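Local coordinates for conserved protein (Methanothermobacter thermautotrophicus, PDB 1I36), which is of unknown function but binds NADP and resembles 3-hydroxyacid dehydrogenases in structure, which suggests that it is an oxidoreductase, at residues G105-M113 with R124-F135. The protein carries 1 engineered substitution. Sequence-based numbering, arbitrary orientation.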
loop_
_atom_site.group_PDB
_atom_site.type_symbol
_atom_site.label_atom_id
_atom_site.label_comp_id
_atom_site.label_asym_id
_atom_site.label_seq_id
_atom_site.Cartn_x
_atom_site.Cartn_y
_atom_site.Cartn_z
ATOM N N GLY A 105 31.165 -12.379 23.665
ATOM C CA GLY A 105 30.177 -13.347 23.244
ATOM C C GLY A 105 29.649 -13.072 21.862
ATOM O O GLY A 105 30.128 -12.186 21.191
ATOM N N GLY A 106 28.728 -13.906 21.401
ATOM C CA GLY A 106 28.136 -13.681 20.101
ATOM C C GLY A 106 26.835 -12.924 20.346
ATOM O O GLY A 106 26.160 -13.145 21.356
ATOM N N PHE A 107 26.486 -12.012 19.448
ATOM C CA PHE A 107 25.264 -11.236 19.623
ATOM C C PHE A 107 24.291 -11.586 18.509
ATOM O O PHE A 107 24.673 -11.644 17.354
ATOM C CB PHE A 107 25.573 -9.745 19.547
ATOM C CG PHE A 107 24.367 -8.862 19.776
ATOM C CD1 PHE A 107 23.497 -8.569 18.738
ATOM C CD2 PHE A 107 24.149 -8.282 21.004
ATOM C CE1 PHE A 107 22.418 -7.683 18.928
ATOM C CE2 PHE A 107 23.065 -7.384 21.207
ATOM C CZ PHE A 107 22.217 -7.094 20.155
ATOM N N VAL A 108 23.022 -11.732 18.864
ATOM C CA VAL A 108 21.960 -12.017 17.898
ATOM C C VAL A 108 20.853 -10.979 18.021
ATOM O O VAL A 108 20.366 -10.715 19.121
ATOM C CB VAL A 108 21.338 -13.423 18.161
ATOM C CG1 VAL A 108 20.150 -13.679 17.178
ATOM C CG2 VAL A 108 22.429 -14.511 17.905
ATOM N N ASP A 109 20.498 -10.358 16.898
ATOM C CA ASP A 109 19.404 -9.355 16.877
ATOM C C ASP A 109 18.147 -10.199 16.585
ATOM O O ASP A 109 18.044 -10.746 15.498
ATOM C CB ASP A 109 19.683 -8.394 15.716
ATOM C CG ASP A 109 18.577 -7.392 15.482
ATOM O OD1 ASP A 109 17.639 -7.297 16.310
ATOM O OD2 ASP A 109 18.649 -6.698 14.448
ATOM N N ALA A 110 17.262 -10.401 17.567
ATOM C CA ALA A 110 16.027 -11.168 17.299
ATOM C C ALA A 110 14.907 -10.128 17.218
ATOM O O ALA A 110 14.914 -9.178 17.979
ATOM C CB ALA A 110 15.747 -12.145 18.452
ATOM N N ALA A 111 13.937 -10.314 16.326
ATOM C CA ALA A 111 12.822 -9.362 16.210
ATOM C C ALA A 111 11.521 -10.164 16.128
ATOM O O ALA A 111 11.372 -11.045 15.265
ATOM C CB ALA A 111 12.986 -8.479 14.953
ATOM N N ILE A 112 10.599 -9.839 17.025
ATOM C CA ILE A 112 9.296 -10.488 17.117
ATOM C C ILE A 112 8.438 -9.897 15.995
ATOM O O ILE A 112 8.260 -8.681 15.918
ATOM C CB ILE A 112 8.659 -10.220 18.497
ATOM C CG1 ILE A 112 9.456 -10.995 19.562
ATOM C CG2 ILE A 112 7.194 -10.723 18.521
ATOM C CD1 ILE A 112 9.025 -10.721 21.023
ATOM N N MET A 113 7.962 -10.766 15.111
ATOM C CA MET A 113 7.181 -10.362 13.939
ATOM C C MET A 113 5.676 -10.552 14.083
ATOM O O MET A 113 5.006 -10.952 13.136
ATOM C CB MET A 113 7.681 -11.146 12.715
ATOM C CG MET A 113 9.144 -10.887 12.379
ATOM S SD MET A 113 9.369 -9.156 12.103
ATOM C CE MET A 113 8.766 -8.965 10.474
ATOM N N ARG A 124 6.395 -15.848 15.115
ATOM C CA ARG A 124 7.559 -15.890 14.255
ATOM C C ARG A 124 8.561 -14.853 14.781
ATOM O O ARG A 124 8.198 -13.703 15.124
ATOM C CB ARG A 124 7.195 -15.570 12.806
ATOM C CG ARG A 124 8.392 -15.386 11.829
ATOM C CD ARG A 124 9.429 -16.526 11.831
ATOM N NE ARG A 124 8.878 -17.876 11.646
ATOM C CZ ARG A 124 8.573 -18.431 10.469
ATOM N NH1 ARG A 124 8.746 -17.750 9.342
ATOM N NH2 ARG A 124 8.159 -19.700 10.418
ATOM N N ILE A 125 9.811 -15.294 14.918
ATOM C CA ILE A 125 10.868 -14.407 15.359
ATOM C C ILE A 125 11.944 -14.449 14.274
ATOM O O ILE A 125 12.387 -15.529 13.887
ATOM C CB ILE A 125 11.481 -14.936 16.669
ATOM C CG1 ILE A 125 10.463 -14.852 17.795
ATOM C CG2 ILE A 125 12.778 -14.173 17.025
ATOM C CD1 ILE A 125 10.953 -15.609 19.041
ATOM N N ILE A 126 12.369 -13.308 13.765
ATOM C CA ILE A 126 13.455 -13.361 12.782
ATOM C C ILE A 126 14.732 -12.967 13.551
ATOM O O ILE A 126 14.668 -12.184 14.508
ATOM C CB ILE A 126 13.203 -12.481 11.531
ATOM C CG1 ILE A 126 13.027 -11.018 11.923
ATOM C CG2 ILE A 126 11.939 -13.009 10.760
ATOM C CD1 ILE A 126 13.021 -10.050 10.686
ATOM N N ALA A 127 15.872 -13.512 13.138
ATOM C CA ALA A 127 17.136 -13.261 13.844
ATOM C C ALA A 127 18.279 -13.059 12.864
ATOM O O ALA A 127 18.371 -13.739 11.828
ATOM C CB ALA A 127 17.435 -14.465 14.794
ATOM N N SER A 128 19.164 -12.121 13.207
ATOM C CA SER A 128 20.286 -11.807 12.340
ATOM C C SER A 128 21.589 -11.773 13.131
ATOM O O SER A 128 21.585 -11.514 14.333
ATOM C CB SER A 128 20.030 -10.486 11.606
ATOM O OG SER A 128 20.147 -9.360 12.472
ATOM N N GLY A 129 22.699 -12.023 12.434
ATOM C CA GLY A 129 24.009 -12.054 13.076
ATOM C C GLY A 129 24.656 -13.388 12.743
ATOM O O GLY A 129 23.963 -14.357 12.378
ATOM N N ARG A 130 25.972 -13.480 12.957
ATOM C CA ARG A 130 26.745 -14.694 12.659
ATOM C C ARG A 130 26.298 -15.887 13.451
ATOM O O ARG A 130 26.427 -17.032 13.011
ATOM C CB ARG A 130 28.248 -14.495 12.944
ATOM C CG ARG A 130 28.918 -13.458 12.125
ATOM C CD ARG A 130 30.448 -13.467 12.402
ATOM N NE ARG A 130 31.065 -14.743 12.048
ATOM C CZ ARG A 130 31.472 -15.631 12.941
ATOM N NH1 ARG A 130 31.330 -15.376 14.229
ATOM N NH2 ARG A 130 32.055 -16.753 12.548
ATOM N N ASP A 131 25.847 -15.616 14.658
ATOM C CA ASP A 131 25.379 -16.649 15.554
ATOM C C ASP A 131 23.873 -16.865 15.518
ATOM O O ASP A 131 23.330 -17.558 16.393
ATOM C CB ASP A 131 25.787 -16.268 16.966
ATOM C CG ASP A 131 27.301 -16.072 17.088
ATOM O OD1 ASP A 131 28.000 -17.098 17.169
ATOM O OD2 ASP A 131 27.763 -14.902 17.032
ATOM N N ALA A 132 23.193 -16.285 14.527
ATOM C CA ALA A 132 21.726 -16.418 14.440
ATOM C C ALA A 132 21.276 -17.885 14.280
ATOM O O ALA A 132 20.268 -18.339 14.880
ATOM C CB ALA A 132 21.189 -15.535 13.268
ATOM N N GLU A 133 22.018 -18.626 13.457
ATOM C CA GLU A 133 21.740 -20.042 13.235
ATOM C C GLU A 133 21.816 -20.823 14.536
ATOM O O GLU A 133 21.049 -21.756 14.762
ATOM C CB GLU A 133 22.764 -20.644 12.279
ATOM C CG GLU A 133 22.618 -20.258 10.837
ATOM C CD GLU A 133 23.557 -21.082 9.961
ATOM O OE1 GLU A 133 23.524 -22.337 10.070
ATOM O OE2 GLU A 133 24.348 -20.479 9.197
ATOM N N GLU A 134 22.725 -20.422 15.417
ATOM C CA GLU A 134 22.877 -21.102 16.694
ATOM C C GLU A 134 21.662 -20.840 17.609
ATOM O O GLU A 134 21.185 -21.752 18.301
ATOM C CB GLU A 134 24.195 -20.681 17.345
ATOM C CG GLU A 134 24.554 -21.381 18.660
ATOM C CD GLU A 134 24.757 -22.887 18.547
ATOM O OE1 GLU A 134 25.168 -23.373 17.454
ATOM O OE2 GLU A 134 24.498 -23.574 19.566
ATOM N N PHE A 135 21.125 -19.618 17.565
ATOM C CA PHE A 135 19.938 -19.260 18.346
ATOM C C PHE A 135 18.750 -20.065 17.770
ATOM O O PHE A 135 17.900 -20.542 18.505
ATOM C CB PHE A 135 19.688 -17.754 18.173
ATOM C CG PHE A 135 18.350 -17.269 18.704
ATOM C CD1 PHE A 135 17.945 -17.550 20.006
ATOM C CD2 PHE A 135 17.499 -16.525 17.890
ATOM C CE1 PHE A 135 16.728 -17.104 20.483
ATOM C CE2 PHE A 135 16.292 -16.071 18.353
ATOM C CZ PHE A 135 15.890 -16.357 19.648
HETATM O O HOH W 1 26.335 -12.916 15.807
#
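The Rossmann sheet changes direction here: strand 124-128 is added antiparallel to 106-112, the last of the run of parallel strands, with Asp109 and Ala111 bonding to Ser128 and Ile126. The strand axes approach to 4.6 Å at 157°. Asp109 and Ser128 exchange both backbone bonds, as do Ala111 and Ile126; the shortest, Ala111 N to Ile126 O at 2.7 Å, meets its carbonyl nearly head-on (C=O...N 166°). Met113 N on Arg124 O adds a fifth.

Beyond Ser128 the chain leaves the ladder through a type I turn, and one water replaces direct pairing: it donates to Phe107 O and Asp131 OD2 and accepts from Asp131 N. Val108 fills the angle between strand and helix 132-136. Its CG1, anti to the backbone N (chi1 177°), reaches Ala127 CB at 3.7 Å and Phe135 CD2 at 4.0 Å, while CG2 lies 3.5 Å from Asp131 O. Ala110 CB meets the same ring obliquely at CE2. An alanine in place of Val108 would remove both methyls and is likely to open a gap between Ala127 and the Phe135 ring.

On the face carrying Asp109 and Ser128, their polar ends turn to the start of helix 154-182 and the loop before it: Asp109 OD1 bonds Ser156 OG, and Ser128 OG bonds Ala155 N and Glu151 O. Further along this face, Met113 CG, anti to its carbonyl carbon, lies 3.9 Å from Ile126 CG2, and the bent chain beyond sets SD 4.0 Å from Ile126 CD1; Met192 of the second subunit packs on both residues. Ile112, on the other face, touches the bound NADP, placing this antiparallel extension of the sheet beside the cofactor pocket of a Rossmann-type dinucleotide-binding domain.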